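Local coordinates for methyl-accepting chemotaxis protein, putative (Geobacter sulfurreducens, PDB 3OOV) that is probably a signalling protein of bacterial chemotaxis, here as its GAF domain, a fold that in many relatives senses small molecules, at residues N38-D43 and I127-V132; V65-D70 and Q101-A106. One frame throughout, in Å; residues are numbered along the deposited sequence.

Contact 1: N38-D43 and I127-V132; sequences NILMAD and IGVFAV
N38, L40 and A42 pair with A131, V129 and I127 through backbone hydrogen bonds that join two antiparallel strands, whose short axes run at 166° to each other. N38 and A131 exchange two bonds, N38 N to A131 O at 2.9 Å being one of them, and L40 and V129 exchange two more. The last bond, from A42 N to I127 O, approaches from 36° out of the carbonyl plane. The same I127 oxygen accepts from a water, which also donates to A42 O and so bridges the strands where the pairing ends. CA-H...O contacts, such as I39 CA to V129 O at 3.3 Å, accompany the hydrogen bonds at the carbonyl oxygens.

Apolar packing differs on the two faces. I39 and F130 lie side by side, and CG1 of I39 sits over the centre of the ring, 4.0 Å from its centroid, as a CH-pi contact; a branched aliphatic chain suits the flat ring. M41, deposited as selenomethionine, is bent at chi2 and chi3, and its CE ends 4.0 Å from I127 CD1. The missing side chain of G128 makes room for M41 SE and for L40 O; M41 CA and G128 CA are 4.1 Å apart at this non-hydrogen-bonded pair. On the opposite face L40 CD1 meets V129 CG2 at 3.9 Å, and the small A131 lies beside CB of N38, whose buried amide has a polar partner in A109 O, a weak hydrogen bond from ND2.

These are central strands of the antiparallel GAF sheet, flanked by strands 48-55 and 115-122. I39, M41 and F130 face helices 17-31 and 143-167, through L21, L28, I149 and I160, while N38 and L40 pack on F51, and V129 and A131 on I117.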
loop_
_atom_site.group_PDB
_atom_site.type_symbol
_atom_site.label_atom_id
_atom_site.label_comp_id
_atom_site.label_asym_id
_atom_site.label_seq_id
_atom_site.Cartn_x
_atom_site.Cartn_y
_atom_site.Cartn_z
ATOM N N ASN A 38 0.131 2.427 -17.892
ATOM C CA ASN A 38 -0.437 3.762 -18.038
ATOM C C ASN A 38 0.317 4.713 -17.096
ATOM O O ASN A 38 0.597 4.379 -15.911
ATOM C CB ASN A 38 -1.957 3.780 -17.818
ATOM C CG ASN A 38 -2.689 2.850 -18.794
ATOM O OD1 ASN A 38 -2.615 3.026 -20.035
ATOM N ND2 ASN A 38 -3.362 1.806 -18.245
ATOM N N ILE A 39 0.740 5.845 -17.636
ATOM C CA ILE A 39 1.425 6.833 -16.790
ATOM C C ILE A 39 0.778 8.212 -16.939
ATOM O O ILE A 39 0.647 8.722 -18.045
ATOM C CB ILE A 39 2.931 6.922 -17.085
ATOM C CG1 ILE A 39 3.568 5.555 -17.012
ATOM C CG2 ILE A 39 3.654 7.956 -16.093
ATOM C CD1 ILE A 39 5.072 5.559 -17.520
ATOM N N LEU A 40 0.344 8.777 -15.815
ATOM C CA LEU A 40 -0.371 10.050 -15.772
ATOM C C LEU A 40 0.383 10.978 -14.846
ATOM O O LEU A 40 0.860 10.525 -13.780
ATOM C CB LEU A 40 -1.786 9.867 -15.268
ATOM C CG LEU A 40 -2.594 8.860 -16.158
ATOM C CD1 LEU A 40 -2.602 7.480 -15.499
ATOM C CD2 LEU A 40 -4.044 9.286 -16.443
HETATM N N MSE A 41 0.518 12.245 -15.264
HETATM C CA MSE A 41 1.286 13.284 -14.530
HETATM C C MSE A 41 0.376 14.435 -14.098
HETATM O O MSE A 41 -0.475 14.901 -14.893
HETATM C CB MSE A 41 2.423 13.789 -15.419
HETATM C CG MSE A 41 3.419 12.644 -15.707
HETATM SE SE MSE A 41 4.477 12.142 -14.062
HETATM C CE MSE A 41 5.372 13.808 -13.898
ATOM N N ALA A 42 0.458 14.815 -12.822
ATOM C CA ALA A 42 -0.355 15.954 -12.329
ATOM C C ALA A 42 0.026 17.254 -13.040
ATOM O O ALA A 42 1.229 17.471 -13.382
ATOM C CB ALA A 42 -0.119 16.130 -10.835
ATOM N N ASP A 43 -0.940 18.116 -13.294
ATOM C CA ASP A 43 -0.563 19.471 -13.786
ATOM C C ASP A 43 0.080 20.252 -12.615
ATOM O O ASP A 43 0.236 19.698 -11.482
ATOM C CB ASP A 43 -1.735 20.243 -14.365
ATOM C CG ASP A 43 -2.926 20.408 -13.369
ATOM O OD1 ASP A 43 -2.924 19.897 -12.232
ATOM O OD2 ASP A 43 -3.934 21.003 -13.768
ATOM N N ILE A 127 3.781 13.319 -7.758
ATOM C CA ILE A 127 3.605 14.120 -8.949
ATOM C C ILE A 127 2.911 13.394 -10.112
ATOM O O ILE A 127 2.715 13.983 -11.162
ATOM C CB ILE A 127 4.933 14.721 -9.361
ATOM C CG1 ILE A 127 5.942 13.616 -9.652
ATOM C CG2 ILE A 127 5.437 15.653 -8.212
ATOM C CD1 ILE A 127 7.221 14.135 -10.328
ATOM N N GLY A 128 2.587 12.111 -9.948
ATOM C CA GLY A 128 1.830 11.393 -10.980
ATOM C C GLY A 128 1.680 9.939 -10.530
ATOM O O GLY A 128 2.016 9.661 -9.405
ATOM N N VAL A 129 1.246 9.032 -11.415
ATOM C CA VAL A 129 0.994 7.624 -11.118
ATOM C C VAL A 129 1.370 6.688 -12.279
ATOM O O VAL A 129 1.244 7.042 -13.487
ATOM C CB VAL A 129 -0.531 7.325 -10.661
ATOM C CG1 VAL A 129 -0.952 8.129 -9.420
ATOM C CG2 VAL A 129 -1.535 7.614 -11.764
ATOM N N PHE A 130 1.808 5.477 -11.916
ATOM C CA PHE A 130 1.755 4.328 -12.835
ATOM C C PHE A 130 0.491 3.565 -12.532
ATOM O O PHE A 130 0.222 3.267 -11.384
ATOM C CB PHE A 130 2.914 3.394 -12.569
ATOM C CG PHE A 130 4.174 3.813 -13.181
ATOM C CD1 PHE A 130 4.795 5.006 -12.800
ATOM C CD2 PHE A 130 4.791 2.995 -14.133
ATOM C CE1 PHE A 130 6.030 5.401 -13.362
ATOM C CE2 PHE A 130 6.020 3.365 -14.712
ATOM C CZ PHE A 130 6.664 4.569 -14.326
ATOM N N ALA A 131 -0.316 3.260 -13.545
ATOM C CA ALA A 131 -1.464 2.351 -13.369
ATOM C C ALA A 131 -1.146 1.160 -14.294
ATOM O O ALA A 131 -1.002 1.339 -15.504
ATOM C CB ALA A 131 -2.770 3.067 -13.825
ATOM N N VAL A 132 -1.075 -0.050 -13.741
ATOM C CA VAL A 132 -0.584 -1.215 -14.466
ATOM C C VAL A 132 -1.598 -2.378 -14.309
ATOM O O VAL A 132 -2.211 -2.546 -13.229
ATOM C CB VAL A 132 0.826 -1.677 -14.027
ATOM C CG1 VAL A 132 1.327 -2.925 -14.867
ATOM C CG2 VAL A 132 1.879 -0.569 -14.193
HETATM O O HOH W 1 3.620 16.342 -12.212
#

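Contact 2: V65-D70 and Q101-A106; sequences VVLPLD and QSPYDA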
loop_
_atom_site.group_PDB
_atom_site.type_symbol
_atom_site.label_atom_id
_atom_site.label_comp_id
_atom_site.label_asym_id
_atom_site.label_seq_id
_atom_site.Cartn_x
_atom_site.Cartn_y
_atom_site.Cartn_z
ATOM N N VAL A 65 -5.322 13.987 -23.349
ATOM C CA VAL A 65 -6.273 13.517 -22.390
ATOM C C VAL A 65 -5.907 14.110 -21.037
ATOM O O VAL A 65 -4.772 13.969 -20.595
ATOM C CB VAL A 65 -6.356 11.932 -22.275
ATOM C CG1 VAL A 65 -7.229 11.547 -21.109
ATOM C CG2 VAL A 65 -6.929 11.305 -23.523
ATOM N N VAL A 66 -6.885 14.715 -20.358
ATOM C CA VAL A 66 -6.641 15.323 -19.036
ATOM C C VAL A 66 -7.822 14.947 -18.185
ATOM O O VAL A 66 -8.967 15.081 -18.616
ATOM C CB VAL A 66 -6.534 16.904 -19.135
ATOM C CG1 VAL A 66 -6.282 17.602 -17.741
ATOM C CG2 VAL A 66 -5.470 17.330 -20.173
ATOM N N LEU A 67 -7.557 14.588 -16.941
ATOM C CA LEU A 67 -8.555 13.922 -16.120
ATOM C C LEU A 67 -8.601 14.638 -14.754
ATOM O O LEU A 67 -7.535 14.989 -14.208
ATOM C CB LEU A 67 -8.148 12.430 -15.968
ATOM C CG LEU A 67 -8.222 11.590 -17.286
ATOM C CD1 LEU A 67 -7.386 10.334 -17.228
ATOM C CD2 LEU A 67 -9.732 11.259 -17.583
ATOM N N PRO A 68 -9.811 14.843 -14.195
ATOM C CA PRO A 68 -9.856 15.483 -12.823
ATOM C C PRO A 68 -9.286 14.666 -11.668
ATOM O O PRO A 68 -9.565 13.491 -11.562
ATOM C CB PRO A 68 -11.369 15.689 -12.569
ATOM C CG PRO A 68 -12.082 14.675 -13.472
ATOM C CD PRO A 68 -11.148 14.457 -14.692
ATOM N N LEU A 69 -8.541 15.295 -10.762
ATOM C CA LEU A 69 -8.059 14.618 -9.570
ATOM C C LEU A 69 -9.021 14.874 -8.469
ATOM O O LEU A 69 -8.738 15.637 -7.570
ATOM C CB LEU A 69 -6.709 15.169 -9.102
ATOM C CG LEU A 69 -5.492 14.386 -9.544
ATOM C CD1 LEU A 69 -4.263 15.146 -9.246
ATOM C CD2 LEU A 69 -5.436 12.988 -8.889
ATOM N N ASP A 70 -10.174 14.245 -8.518
ATOM C CA ASP A 70 -11.093 14.365 -7.458
ATOM C C ASP A 70 -11.624 12.939 -7.371
ATOM O O ASP A 70 -10.956 11.947 -7.812
ATOM C CB ASP A 70 -12.169 15.454 -7.764
ATOM C CG ASP A 70 -12.963 15.212 -9.098
ATOM O OD1 ASP A 70 -13.173 14.054 -9.511
ATOM O OD2 ASP A 70 -13.436 16.205 -9.728
ATOM N N GLN A 101 -15.141 6.786 -12.243
ATOM C CA GLN A 101 -16.393 7.363 -12.756
ATOM C C GLN A 101 -16.092 8.066 -14.096
ATOM O O GLN A 101 -14.919 8.178 -14.480
ATOM C CB GLN A 101 -16.937 8.397 -11.737
ATOM C CG GLN A 101 -17.432 7.813 -10.418
ATOM C CD GLN A 101 -17.656 8.900 -9.291
ATOM O OE1 GLN A 101 -18.207 9.985 -9.530
ATOM N NE2 GLN A 101 -17.234 8.578 -8.072
ATOM N N SER A 102 -17.113 8.569 -14.804
ATOM C CA SER A 102 -16.858 9.532 -15.918
ATOM C C SER A 102 -16.053 10.747 -15.445
ATOM O O SER A 102 -16.429 11.336 -14.456
ATOM C CB SER A 102 -18.174 10.031 -16.524
ATOM O OG SER A 102 -17.835 10.646 -17.774
ATOM N N PRO A 103 -14.991 11.192 -16.167
ATOM C CA PRO A 103 -14.598 10.758 -17.509
ATOM C C PRO A 103 -13.608 9.610 -17.536
ATOM O O PRO A 103 -13.300 9.136 -18.649
ATOM C CB PRO A 103 -13.966 12.036 -18.121
ATOM C CG PRO A 103 -13.243 12.668 -16.906
ATOM C CD PRO A 103 -14.255 12.415 -15.759
ATOM N N TYR A 104 -13.067 9.189 -16.366
ATOM C CA TYR A 104 -12.028 8.123 -16.356
ATOM C C TYR A 104 -12.566 6.787 -17.000
ATOM O O TYR A 104 -11.817 6.052 -17.647
ATOM C CB TYR A 104 -11.515 7.839 -14.936
ATOM C CG TYR A 104 -10.614 8.894 -14.240
ATOM C CD1 TYR A 104 -9.251 8.674 -14.111
ATOM C CD2 TYR A 104 -11.152 10.056 -13.666
ATOM C CE1 TYR A 104 -8.421 9.580 -13.454
ATOM C CE2 TYR A 104 -10.336 10.979 -12.982
ATOM C CZ TYR A 104 -8.987 10.736 -12.897
ATOM O OH TYR A 104 -8.136 11.603 -12.279
ATOM N N ASP A 105 -13.837 6.489 -16.834
ATOM C CA ASP A 105 -14.351 5.194 -17.246
ATOM C C ASP A 105 -14.769 5.170 -18.734
ATOM O O ASP A 105 -15.275 4.164 -19.228
ATOM C CB ASP A 105 -15.505 4.775 -16.336
ATOM C CG ASP A 105 -16.794 5.565 -16.584
ATOM O OD1 ASP A 105 -17.795 5.204 -15.941
ATOM O OD2 ASP A 105 -16.828 6.536 -17.386
ATOM N N ALA A 106 -14.522 6.285 -19.424
ATOM C CA ALA A 106 -14.695 6.370 -20.877
ATOM C C ALA A 106 -13.393 5.932 -21.563
ATOM O O ALA A 106 -13.360 5.830 -22.788
ATOM C CB ALA A 106 -15.048 7.838 -21.299
#
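P103, preceded by a cis peptide bond, meets P68 tip to tip, its CG 3.5 Å from P68 CD. The same CG touches L67 CD2 at 3.8 Å, so one compact, apolar ring fills the angle between two neighbouring side chains of the strand. Proline suits both places, since each ring gives a rigid apolar surface, and at P103 the cis peptide also bends the chain.

Y104 follows and carries most of the contact. Its CG stands anti to the carbonyl carbon (chi1 -72°), and the ring extends from there across L67. CB of L67 lies over one face, displaced toward the rim and 3.6 Å from CZ, which makes a CH-pi contact. Leucine suits the place because, while CB covers the ring, CD1 reaches its CD1-CE1 side, 4.0 Å from CE1, and CD2 turns to P103. P68 CD lies 4.0 Å from Y104 CE2. In the GAF fold this strand, 66-68, is an outermost one of the sheet within the chain, and the long loop between strands 86-88 and 115-122 folds over it.

At its far end, Y104 OH donates to P68 O, which lies in the ring plane at the edge; the modelled 2.5 Å is very short, so its exact length is doubtful. P68 O also takes a weak bond from D70 N across the inverse gamma turn centred on L69. After Y104, D105 N bonds back to Q101 O at 3.1 Å, closing the turn; A106 N to P103 O is the bond of the 3-10 segment 104-106, and D105 O accepts from R111 NE.

Contact 1 and contact 2 lie in the same antiparallel sheet, their centres 13 Å apart, and the strand 48-55 runs between strands 36-42 and 66-68. They touch across it through leucine methyls: L40 CD2 lies 3.6 Å from L67 CD1, so the face carrying L40 continues into the packing round Y104. In sequence, contact 2 falls within the 83 residues separating the segments of contact 1. A glycerol, probably from the crystallisation liquor, has its nearest atom about 3 Å from the N38 side chain, weakly hydrogen-bonded to N38 ND2 and A131 O. On this sheet face, turned from helices 17-31 and 143-167, ligand-binding GAF domains commonly hold their ligands, so it may mark a pocket.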